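Local coordinates for protein PTHB1 (Homo sapiens, PDB 4YD8) that forms part of the BBSome, a coat complex thought to sort specific membrane proteins to the primary cilium; this piece is the protein's N-terminal seven-bladed beta-propeller, at residues 145-148 against 154-157. Numbering follows the deposited sequence.
Sequences GSFG and DLIC
Asp154 meets Gly145 through one carboxylate oxygen, OD1, which lies 3.4 Å from Gly145 CA. The other oxygen, OD2, accepts a hydrogen bond from the backbone N of Lys89, so the carboxylate ties the start of this strand to the preceding blade.

Leu155 forms an antiparallel, hydrogen-bonded pair with Gly145. Its N donates to Gly145 O at 2.8 Å, and Gly145 N returns a bond to Leu155 O at 3.0 Å. Gly145, critical for the protein's stability, has backbone angles (phi 159°, psi -175°) that would press a CB against the preceding carbonyl, a conformation suited to glycine. Directly beyond it the chain leaves the pairing in an inverse gamma turn centred on Ser146, with a weak bond from Phe147 N to Gly145 O. This folds Phe147 back over the strand. With CG beside its own backbone N (chi1 -52°), the ring slants across Leu155, CD2 lying 3.4 Å from Leu155 CB, while Leu155 CA sits under the rim of one face. Both residues are buried, and the apolar leucine gives the ring a hydrophobic surface to lie against.

At Ile156 the contact is with main chain: Phe147 CE2 comes within 3.7 Å of Ile156 C, while the branched side chain points away from the ring's segment and touches Tyr144 and Phe90.

Cys157 ends the contact at the ring edge, its N near the ring plane and its CB 3.8 Å from Phe147 CZ; a small side chain fits beside the large aromatic.

Within this four-stranded propeller blade, the contact closes the 139-145 to 155-160 connection. Phe147 also touches Val167 of strand 164-169 and meets Tyr190 and Phe197 of the next blade.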
loop_
_atom_site.group_PDB
_atom_site.type_symbol
_atom_site.label_atom_id
_atom_site.label_comp_id
_atom_site.label_asym_id
_atom_site.label_seq_id
_atom_site.Cartn_x
_atom_site.Cartn_y
_atom_site.Cartn_z
ATOM N N GLY A 145 1.540 4.484 11.404
ATOM C CA GLY A 145 2.842 5.096 11.564
ATOM C C GLY A 145 3.053 5.523 12.992
ATOM O O GLY A 145 2.219 5.257 13.863
ATOM N N SER A 146 4.175 6.182 13.239
ATOM C CA SER A 146 4.560 6.576 14.590
ATOM C C SER A 146 3.918 7.901 14.978
ATOM O O SER A 146 4.627 8.877 15.226
ATOM C CB SER A 146 6.084 6.679 14.693
ATOM O OG SER A 146 6.628 7.473 13.647
ATOM N N PHE A 147 2.587 7.927 15.010
ATOM C CA PHE A 147 1.823 9.156 15.290
ATOM C C PHE A 147 2.358 9.814 16.547
ATOM O O PHE A 147 2.566 9.148 17.553
ATOM C CB PHE A 147 0.327 8.887 15.500
ATOM C CG PHE A 147 -0.342 8.088 14.416
ATOM C CD1 PHE A 147 0.215 7.950 13.151
ATOM C CD2 PHE A 147 -1.557 7.472 14.677
ATOM C CE1 PHE A 147 -0.422 7.206 12.172
ATOM C CE2 PHE A 147 -2.204 6.726 13.697
ATOM C CZ PHE A 147 -1.633 6.596 12.441
ATOM N N GLY A 148 2.555 11.125 16.507
ATOM C CA GLY A 148 2.980 11.839 17.692
ATOM C C GLY A 148 4.480 11.789 17.882
ATOM O O GLY A 148 5.000 12.396 18.805
ATOM N N ASP A 154 3.868 1.333 15.654
ATOM C CA ASP A 154 3.014 1.855 14.589
ATOM C C ASP A 154 1.576 1.911 15.076
ATOM O O ASP A 154 0.978 0.877 15.350
ATOM C CB ASP A 154 3.121 0.989 13.336
ATOM C CG ASP A 154 4.427 1.195 12.610
ATOM O OD1 ASP A 154 4.785 2.383 12.436
ATOM O OD2 ASP A 154 5.097 0.194 12.232
ATOM N N LEU A 155 1.042 3.119 15.197
ATOM C CA LEU A 155 -0.372 3.298 15.539
ATOM C C LEU A 155 -1.165 3.215 14.244
ATOM O O LEU A 155 -0.586 3.329 13.173
ATOM C CB LEU A 155 -0.591 4.632 16.237
ATOM C CG LEU A 155 0.276 4.892 17.474
ATOM C CD1 LEU A 155 -0.324 6.010 18.316
ATOM C CD2 LEU A 155 0.457 3.626 18.291
ATOM N N ILE A 156 -2.477 3.021 14.334
ATOM C CA ILE A 156 -3.298 2.826 13.148
ATOM C C ILE A 156 -4.419 3.859 13.154
ATOM O O ILE A 156 -4.983 4.169 14.206
ATOM C CB ILE A 156 -3.880 1.392 13.094
ATOM C CG1 ILE A 156 -2.779 0.377 12.726
ATOM C CG2 ILE A 156 -5.042 1.277 12.099
ATOM C CD1 ILE A 156 -3.194 -1.052 12.976
ATOM N N CYS A 157 -4.690 4.423 11.986
ATOM C CA CYS A 157 -5.799 5.364 11.822
ATOM C C CYS A 157 -6.701 4.836 10.728
ATOM O O CYS A 157 -6.250 4.592 9.603
ATOM C CB CYS A 157 -5.295 6.754 11.461
ATOM S SG CYS A 157 -6.665 7.910 11.081
#